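Local coordinates for LSM2-LSM8 complex subunit lsm8 (Schizosaccharomyces pombe, PDB 6PPN), which forms part of the nuclear LSM2-LSM8 complex, which binds U6 snRNA, preferably with a cyclic 2',3' phosphate end, and promotes U4/U6 annealing during spliceosome assembly, at residues S2-M7 against K26-T31; V11-N16 against E63-V68; V20-L25 against F40-S45. All coordinates share one frame; numbering follows the deposited sequence.

Contact 1: residues S2-M7 against K26-T31; sequences SLADFM and KGFDHT. With nucleotides of chain A.
The N-terminal 3-10 segment 2-6 of this Sm fold rests on the end of strand 20-28, chiefly through Phe28. The tight part is the ring itself. Leu3 CB stands over its centre in a CH-pi contact, 3.8 Å from the centroid and only 2° off the ring normal. Ala4 N approaches the same ring obliquely, 3.4 Å from Phe28 CZ. At the ring edge, Met7 SD lies 4.0 Å from Phe28 CD1, a Met-aromatic contact. An alanine in place of Phe28 would remove both the face under Leu3 and the edge beside Met7, and would probably loosen the hold of the 3-10 segment on the strand. On the solvent side Ala4, the exposed residue of the contact, meets the ring with its CB at Phe28 CZ. The Lys26 side chain turns away from segment 2-7 to a salt bridge with Glu8. Beyond Phe28, the strand gives way to an Asx turn in which Asp29 OD1 accepts from both Thr31 N and Thr31 OG1; Thr31 OG1 also lies 3.1 Å from N3 of U2 of chain A. Met7, bent at chi2 and chi3, brings its CE to 3.3 Å from Lys26 O.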
# COMPACT_ATOMS: atom_id res chain seq x y z
N SER H 2 9.99 -15.60 -12.00
CA SER H 2 9.55 -16.95 -11.67
C SER H 2 8.15 -17.17 -12.22
O SER H 2 7.76 -18.31 -12.49
CB SER H 2 9.61 -17.20 -10.17
N LEU H 3 7.38 -16.09 -12.40
CA LEU H 3 6.06 -16.18 -13.01
C LEU H 3 6.13 -16.62 -14.46
O LEU H 3 5.15 -17.16 -14.97
CB LEU H 3 5.36 -14.84 -12.97
CG LEU H 3 4.66 -14.52 -11.66
CD1 LEU H 3 4.05 -13.11 -11.73
CD2 LEU H 3 3.62 -15.60 -11.36
N ALA H 4 7.26 -16.42 -15.13
CA ALA H 4 7.43 -17.03 -16.44
C ALA H 4 7.26 -18.53 -16.38
O ALA H 4 6.82 -19.15 -17.36
CB ALA H 4 8.81 -16.69 -17.02
N ASP H 5 7.56 -19.14 -15.23
CA ASP H 5 7.35 -20.58 -15.07
C ASP H 5 5.88 -20.97 -15.17
O ASP H 5 5.58 -22.12 -15.47
CB ASP H 5 7.84 -21.05 -13.70
CG ASP H 5 9.31 -20.92 -13.53
OD1 ASP H 5 10.01 -20.62 -14.53
OD2 ASP H 5 9.79 -21.17 -12.39
N PHE H 6 4.96 -20.04 -14.91
CA PHE H 6 3.53 -20.31 -14.91
C PHE H 6 2.82 -19.92 -16.21
O PHE H 6 1.60 -20.10 -16.31
CB PHE H 6 2.84 -19.57 -13.76
CG PHE H 6 3.32 -19.97 -12.39
CD1 PHE H 6 4.02 -21.14 -12.19
CD2 PHE H 6 3.03 -19.16 -11.30
CE1 PHE H 6 4.44 -21.49 -10.92
CE2 PHE H 6 3.43 -19.52 -10.02
CZ PHE H 6 4.16 -20.69 -9.83
N MET H 7 3.54 -19.37 -17.19
CA MET H 7 2.90 -18.84 -18.40
C MET H 7 2.06 -19.90 -19.12
O MET H 7 2.46 -21.06 -19.25
CB MET H 7 3.95 -18.29 -19.35
CG MET H 7 4.42 -16.90 -19.00
SD MET H 7 3.06 -15.74 -19.18
CE MET H 7 2.74 -15.97 -20.92
N LYS H 26 -1.72 -15.25 -19.16
CA LYS H 26 -1.33 -14.85 -20.50
C LYS H 26 -0.20 -13.83 -20.49
O LYS H 26 0.43 -13.62 -21.52
CB LYS H 26 -2.54 -14.28 -21.25
CG LYS H 26 -3.76 -15.19 -21.19
CD LYS H 26 -3.58 -16.53 -21.91
CE LYS H 26 -3.45 -16.42 -23.39
NZ LYS H 26 -3.20 -17.77 -24.04
N GLY H 27 0.09 -13.22 -19.35
CA GLY H 27 1.25 -12.35 -19.37
C GLY H 27 1.39 -11.63 -18.06
O GLY H 27 0.43 -11.60 -17.29
N PHE H 28 2.56 -11.06 -17.79
CA PHE H 28 2.81 -10.32 -16.57
C PHE H 28 3.90 -9.29 -16.86
O PHE H 28 4.57 -9.34 -17.90
CB PHE H 28 3.25 -11.26 -15.45
CG PHE H 28 4.54 -11.96 -15.74
CD1 PHE H 28 4.55 -13.11 -16.51
CD2 PHE H 28 5.74 -11.47 -15.26
CE1 PHE H 28 5.73 -13.76 -16.80
CE2 PHE H 28 6.92 -12.10 -15.54
CZ PHE H 28 6.93 -13.26 -16.31
N ASP H 29 4.14 -8.39 -15.91
CA ASP H 29 5.29 -7.52 -16.08
C ASP H 29 5.98 -7.33 -14.73
O ASP H 29 5.59 -7.91 -13.71
CB ASP H 29 4.86 -6.18 -16.71
CG ASP H 29 3.83 -5.46 -15.87
OD1 ASP H 29 3.91 -5.58 -14.64
OD2 ASP H 29 2.93 -4.76 -16.40
N HIS H 30 7.01 -6.49 -14.72
CA HIS H 30 7.88 -6.35 -13.56
C HIS H 30 7.20 -5.72 -12.36
O HIS H 30 7.86 -5.58 -11.31
CB HIS H 30 9.08 -5.50 -13.93
CG HIS H 30 8.72 -4.07 -14.17
ND1 HIS H 30 7.99 -3.67 -15.28
CD2 HIS H 30 8.92 -2.96 -13.42
CE1 HIS H 30 7.78 -2.37 -15.21
NE2 HIS H 30 8.33 -1.91 -14.10
N THR H 31 5.96 -5.25 -12.47
CA THR H 31 5.23 -4.83 -11.27
C THR H 31 4.24 -5.88 -10.81
O THR H 31 3.52 -5.64 -9.84
CB THR H 31 4.45 -3.54 -11.49
OG1 THR H 31 3.42 -3.78 -12.45
CG2 THR H 31 5.36 -2.44 -11.98
P U A 2 4.62 3.66 -8.26
OP1 U A 2 5.52 4.11 -7.15
OP2 U A 2 5.18 3.42 -9.61
O5' U A 2 3.88 2.30 -7.93
C5' U A 2 2.95 2.25 -6.86
C4' U A 2 2.51 0.83 -6.66
O4' U A 2 1.73 0.42 -7.82
C3' U A 2 3.65 -0.18 -6.54
O3' U A 2 3.16 -1.28 -5.80
C2' U A 2 3.80 -0.65 -7.97
O2' U A 2 4.46 -1.89 -8.10
C1' U A 2 2.33 -0.72 -8.39
N1 U A 2 2.11 -0.70 -9.84
C2 U A 2 1.36 -1.72 -10.38
O2 U A 2 0.85 -2.63 -9.71
N3 U A 2 1.22 -1.64 -11.75
C4 U A 2 1.72 -0.66 -12.59
O4 U A 2 1.52 -0.71 -13.81
C5 U A 2 2.49 0.35 -11.94
C6 U A 2 2.66 0.29 -10.62
P U A 3 3.28 -1.31 -4.21
OP1 U A 3 2.54 -2.48 -3.66
OP2 U A 3 2.89 0.01 -3.66
O5' U A 3 4.85 -1.49 -4.05
C5' U A 3 5.44 -1.74 -2.81
C4' U A 3 6.71 -2.48 -3.05
O4' U A 3 6.43 -3.67 -3.80
C3' U A 3 7.79 -1.77 -3.86
O3' U A 3 8.76 -1.18 -3.02
C2' U A 3 8.45 -2.88 -4.68
O2' U A 3 9.75 -3.10 -4.17
C1' U A 3 7.61 -4.11 -4.35
N1 U A 3 7.40 -5.01 -5.50
C2 U A 3 7.32 -6.32 -5.18
O2 U A 3 7.30 -6.68 -4.01
N3 U A 3 7.19 -7.16 -6.27
C4 U A 3 7.19 -6.79 -7.60
O4 U A 3 7.11 -7.65 -8.49
C5 U A 3 7.32 -5.40 -7.83
C6 U A 3 7.40 -4.58 -6.79

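Contact 2: residues V11-N16 against E63-V68; sequences VQVITN and ENVAMV. With nucleotides of chain A.
A classic beta bulge interrupts this antiparallel pairing: Ala66 and Met67 both face Ile14, and its single carbonyl serves both. Ile14 O receives Met67 N at 3.0 Å and Ala66 N at 2.9 Å, each in the carbonyl plane, while Ile14 N returns a 2.9 Å bond to Met67 O. With Ala66 at phi/psi -95/-51°, the register slips by one residue, so that Val13 pairs with Val68 but Thr15 with Val65, a pair whose side chains diverge. Past the bulge, Asn16 N reaches Asn64 O at 2.7 Å from above the carbonyl plane. On one face, Ile14 and Met67 run side by side, and Met67 CE lies 3.9 Å from Ile14 CB. Val13 and Val68 occupy the other; Val11 CG1 is tighter than usual against Val68 CG1, at 3.5 Å. Glu63, held by Arg61 and by a basic side chain of a neighbouring subunit, donates a 2.8 Å hydrogen bond from its backbone N to O2 of U2 of chain A. This is the Sm-fold junction of first and last strands: strand 20-28 flanks 10-15 on its other side, Val13 and Val68 pack on strand 34-36, and Met67 and Val68 pair with a strand of another subunit.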
# COMPACT_ATOMS: atom_id res chain seq x y z
N VAL H 11 -3.78 -20.88 -13.24
CA VAL H 11 -3.12 -20.21 -12.15
C VAL H 11 -4.21 -19.71 -11.21
O VAL H 11 -5.35 -19.48 -11.63
CB VAL H 11 -2.27 -19.08 -12.76
CG1 VAL H 11 -2.52 -17.76 -12.11
CG2 VAL H 11 -0.80 -19.49 -12.83
N GLN H 12 -3.89 -19.57 -9.92
CA GLN H 12 -4.87 -19.14 -8.93
C GLN H 12 -4.29 -17.95 -8.18
O GLN H 12 -3.30 -18.08 -7.47
CB GLN H 12 -5.23 -20.25 -7.95
CG GLN H 12 -6.01 -19.72 -6.73
CD GLN H 12 -6.54 -20.82 -5.81
OE1 GLN H 12 -7.47 -21.54 -6.16
NE2 GLN H 12 -5.94 -20.94 -4.63
N VAL H 13 -4.93 -16.79 -8.31
CA VAL H 13 -4.42 -15.55 -7.76
C VAL H 13 -5.19 -15.25 -6.49
O VAL H 13 -6.42 -15.31 -6.48
CB VAL H 13 -4.59 -14.38 -8.74
CG1 VAL H 13 -4.10 -13.09 -8.07
CG2 VAL H 13 -3.81 -14.64 -10.05
N ILE H 14 -4.46 -14.93 -5.42
CA ILE H 14 -5.03 -14.39 -4.20
C ILE H 14 -4.68 -12.91 -4.17
O ILE H 14 -3.49 -12.56 -4.21
CB ILE H 14 -4.49 -15.08 -2.95
CG1 ILE H 14 -4.58 -16.58 -3.10
CG2 ILE H 14 -5.29 -14.62 -1.75
CD1 ILE H 14 -5.91 -17.03 -2.93
N THR H 15 -5.69 -12.06 -4.08
CA THR H 15 -5.50 -10.62 -4.11
C THR H 15 -5.50 -10.05 -2.70
O THR H 15 -5.83 -10.73 -1.71
CB THR H 15 -6.58 -9.96 -4.95
OG1 THR H 15 -7.84 -10.30 -4.40
CG2 THR H 15 -6.58 -10.52 -6.32
N ASN H 16 -5.13 -8.77 -2.60
CA ASN H 16 -5.00 -8.15 -1.28
C ASN H 16 -6.34 -8.01 -0.58
O ASN H 16 -6.36 -7.89 0.66
CB ASN H 16 -4.32 -6.79 -1.38
CG ASN H 16 -2.83 -6.91 -1.70
OD1 ASN H 16 -2.31 -8.01 -1.93
ND2 ASN H 16 -2.13 -5.78 -1.69
N GLU H 63 0.05 -4.28 -7.63
CA GLU H 63 -0.13 -3.78 -6.28
C GLU H 63 -1.19 -4.56 -5.52
O GLU H 63 -1.17 -4.56 -4.29
CB GLU H 63 -0.56 -2.31 -6.45
CG GLU H 63 -0.96 -1.55 -5.28
CD GLU H 63 -1.22 -0.12 -5.68
OE1 GLU H 63 -1.55 0.09 -6.87
OE2 GLU H 63 -1.04 0.79 -4.84
N ASN H 64 -2.12 -5.19 -6.21
CA ASN H 64 -3.24 -5.83 -5.54
C ASN H 64 -3.07 -7.34 -5.49
O ASN H 64 -3.91 -8.05 -4.93
CB ASN H 64 -4.55 -5.40 -6.24
CG ASN H 64 -5.81 -6.00 -5.60
OD1 ASN H 64 -6.55 -6.71 -6.28
ND2 ASN H 64 -6.06 -5.71 -4.32
N VAL H 65 -1.95 -7.83 -6.01
CA VAL H 65 -1.66 -9.26 -6.09
C VAL H 65 -0.84 -9.68 -4.88
O VAL H 65 0.24 -9.14 -4.63
CB VAL H 65 -0.91 -9.60 -7.38
CG1 VAL H 65 -0.43 -11.06 -7.34
CG2 VAL H 65 -1.82 -9.38 -8.57
N ALA H 66 -1.35 -10.65 -4.12
CA ALA H 66 -0.59 -11.22 -3.02
C ALA H 66 0.14 -12.49 -3.43
O ALA H 66 1.34 -12.64 -3.19
CB ALA H 66 -1.53 -11.54 -1.83
N MET H 67 -0.57 -13.42 -4.05
CA MET H 67 0.05 -14.70 -4.37
C MET H 67 -0.45 -15.14 -5.72
O MET H 67 -1.60 -14.88 -6.04
CB MET H 67 -0.34 -15.81 -3.39
CG MET H 67 0.29 -15.71 -2.04
SD MET H 67 -0.53 -16.95 -1.05
CE MET H 67 -1.81 -15.96 -0.27
N VAL H 68 0.40 -15.86 -6.45
CA VAL H 68 -0.00 -16.55 -7.68
C VAL H 68 0.41 -18.02 -7.55
O VAL H 68 1.60 -18.33 -7.49
CB VAL H 68 0.64 -15.93 -8.94
CG1 VAL H 68 0.15 -16.66 -10.18
CG2 VAL H 68 0.34 -14.42 -9.03
P U A 2 4.62 3.66 -8.26
OP1 U A 2 5.52 4.11 -7.15
OP2 U A 2 5.18 3.42 -9.61
O5' U A 2 3.88 2.30 -7.93
C5' U A 2 2.95 2.25 -6.86
C4' U A 2 2.51 0.83 -6.66
O4' U A 2 1.73 0.42 -7.82
C3' U A 2 3.65 -0.18 -6.54
O3' U A 2 3.16 -1.28 -5.80
C2' U A 2 3.80 -0.65 -7.97
O2' U A 2 4.46 -1.89 -8.10
C1' U A 2 2.33 -0.72 -8.39
N1 U A 2 2.11 -0.70 -9.84
C2 U A 2 1.36 -1.72 -10.38
O2 U A 2 0.85 -2.63 -9.71
N3 U A 2 1.22 -1.64 -11.75
C4 U A 2 1.72 -0.66 -12.59
O4 U A 2 1.52 -0.71 -13.81
C5 U A 2 2.49 0.35 -11.94
C6 U A 2 2.66 0.29 -10.62

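Contact 3: residues V20-L25 against F40-S45; sequences VVLGSL and FERIIS
One face of the Phe40 ring carries Leu22 CB, set towards the rim and 4.2 Å from the centroid, 23° off the normal, as a CH-pi contact; Arg42 NE lies at the ring's edge, in its plane. The guanidinium of Arg42 has Leu22 CD2 over one of its faces, 3.3 Å from NH1. Leu22 thus fills the angle between the two flat groups: its CG is anti to the carbonyl carbon (chi1 -73°), its CB meets the ring and its methyl groups meet the arginine. Arg42 runs extended from CG to NE, which carries its charge past the ring to a cation-pi contact with Trp81 and a weak, long ion pair with Asp76.

Beneath these side chains the strands are joined by backbone bonds. Leu22 N meets Phe40 O at 2.9 Å, nearly along the C=O axis, and Phe40 N returns the bond to Leu22 O at 2.9 Å. Arg42 N binds Val20 O, also at 2.9 Å. At this end a water enters between the strands, accepting from Val20 N at 2.6 Å and lying 2.5 Å from Arg42 O. The extended Glu41 side chain, on the opposite face beside Val21, brings OE1 within 2.7 Å of the same water.

The pairing belongs to the bent Sm sheet. Strand 10-15 lies along the other edge of 20-25, with Val21 bonded to Val13 and Gly23 to Val11, while strand 51-56 continues the sheet beyond 39-43 and helix 73-78 supplies Asp76 near the Arg42 end.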
# COMPACT_ATOMS: atom_id res chain seq x y z
N VAL H 20 -10.23 -14.82 -4.63
CA VAL H 20 -9.55 -15.96 -5.24
C VAL H 20 -10.00 -15.99 -6.69
O VAL H 20 -11.19 -16.16 -6.96
CB VAL H 20 -9.93 -17.28 -4.53
CG1 VAL H 20 -9.27 -18.47 -5.23
CG2 VAL H 20 -9.50 -17.22 -3.07
N VAL H 21 -9.08 -15.80 -7.64
CA VAL H 21 -9.50 -15.87 -9.04
C VAL H 21 -8.56 -16.77 -9.82
O VAL H 21 -7.34 -16.67 -9.70
CB VAL H 21 -9.61 -14.47 -9.72
CG1 VAL H 21 -10.25 -13.45 -8.78
CG2 VAL H 21 -8.32 -13.98 -10.21
N LEU H 22 -9.14 -17.67 -10.60
CA LEU H 22 -8.39 -18.66 -11.35
C LEU H 22 -8.45 -18.31 -12.82
O LEU H 22 -9.48 -17.83 -13.31
CB LEU H 22 -8.98 -20.06 -11.15
CG LEU H 22 -8.71 -20.69 -9.79
CD1 LEU H 22 -9.75 -20.22 -8.77
CD2 LEU H 22 -8.70 -22.23 -9.92
N GLY H 23 -7.36 -18.58 -13.53
CA GLY H 23 -7.42 -18.40 -14.98
C GLY H 23 -6.09 -18.73 -15.62
O GLY H 23 -5.14 -19.11 -14.94
N SER H 24 -6.05 -18.63 -16.95
CA SER H 24 -4.82 -18.90 -17.68
C SER H 24 -3.91 -17.68 -17.69
O SER H 24 -4.33 -16.57 -18.05
CB SER H 24 -5.15 -19.34 -19.09
OG SER H 24 -6.02 -20.44 -19.01
N LEU H 25 -2.65 -17.87 -17.30
CA LEU H 25 -1.74 -16.72 -17.24
C LEU H 25 -1.30 -16.41 -18.65
O LEU H 25 -0.63 -17.22 -19.30
CB LEU H 25 -0.55 -17.01 -16.33
CG LEU H 25 0.44 -15.85 -16.12
CD1 LEU H 25 -0.28 -14.67 -15.46
CD2 LEU H 25 1.61 -16.27 -15.25
N PHE H 40 -12.24 -16.99 -13.59
CA PHE H 40 -13.46 -16.96 -12.79
C PHE H 40 -13.04 -16.74 -11.34
O PHE H 40 -11.90 -16.99 -10.97
CB PHE H 40 -14.30 -18.22 -12.99
CG PHE H 40 -13.58 -19.49 -12.66
CD1 PHE H 40 -12.88 -20.17 -13.65
CD2 PHE H 40 -13.59 -20.00 -11.37
CE1 PHE H 40 -12.21 -21.34 -13.35
CE2 PHE H 40 -12.92 -21.18 -11.07
CZ PHE H 40 -12.23 -21.85 -12.06
N GLU H 41 -13.96 -16.22 -10.54
CA GLU H 41 -13.69 -16.04 -9.12
C GLU H 41 -14.32 -17.20 -8.37
O GLU H 41 -15.40 -17.65 -8.76
CB GLU H 41 -14.24 -14.73 -8.58
CG GLU H 41 -14.14 -14.64 -7.08
CD GLU H 41 -14.43 -13.27 -6.51
OE1 GLU H 41 -14.14 -13.06 -5.31
OE2 GLU H 41 -14.93 -12.39 -7.25
N ARG H 42 -13.67 -17.65 -7.31
CA ARG H 42 -14.24 -18.65 -6.41
C ARG H 42 -14.51 -17.99 -5.07
O ARG H 42 -13.61 -17.34 -4.52
CB ARG H 42 -13.30 -19.84 -6.20
CG ARG H 42 -13.54 -21.02 -7.08
CD ARG H 42 -12.41 -22.05 -6.91
NE ARG H 42 -12.60 -23.16 -7.84
CZ ARG H 42 -11.66 -24.04 -8.17
NH1 ARG H 42 -10.45 -23.94 -7.66
NH2 ARG H 42 -11.94 -25.01 -9.04
N ILE H 43 -15.72 -18.13 -4.58
CA ILE H 43 -16.08 -17.65 -3.25
C ILE H 43 -16.37 -18.88 -2.41
O ILE H 43 -17.45 -19.47 -2.50
CB ILE H 43 -17.25 -16.67 -3.28
CG1 ILE H 43 -16.93 -15.50 -4.22
CG2 ILE H 43 -17.54 -16.19 -1.88
CD1 ILE H 43 -18.04 -14.51 -4.37
N ILE H 44 -15.37 -19.30 -1.66
CA ILE H 44 -15.49 -20.30 -0.61
C ILE H 44 -15.84 -19.59 0.68
O ILE H 44 -15.28 -18.54 1.00
CB ILE H 44 -14.17 -21.09 -0.46
CG1 ILE H 44 -13.97 -22.01 -1.66
CG2 ILE H 44 -14.07 -21.81 0.90
CD1 ILE H 44 -12.56 -22.54 -1.74
N SER H 45 -16.80 -20.14 1.41
CA SER H 45 -17.25 -19.58 2.68
C SER H 45 -17.48 -20.73 3.65
O SER H 45 -17.31 -21.90 3.32
CB SER H 45 -18.51 -18.76 2.49
OG SER H 45 -19.61 -19.64 2.35
O HOH W 1 -12.81 -15.03 -4.10

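In the fold
The three contacts follow one curved sheet. Strand 20-28 takes part in contacts 1 and 3, whose centres are 18 Å apart, and contact 2 lies between, with its centre 12 Å from contact 1 and 10 Å from contact 3. Contacts 2 and 3 also meet through side chains, where Ile14 CD1 packs on Val20 CG2 at 3.6 Å. Contact 1 leans on both: Phe6 CE2 lies 3.3 Å from Val68 O, and Leu3 O is 3.7 Å from Leu25 CD2. Contacts 1 and 2 bring Thr31 and Glu63 to the same nucleotide, U2 of chain A, whereas the nearest atom of contact 3 is about 12 Å from the RNA.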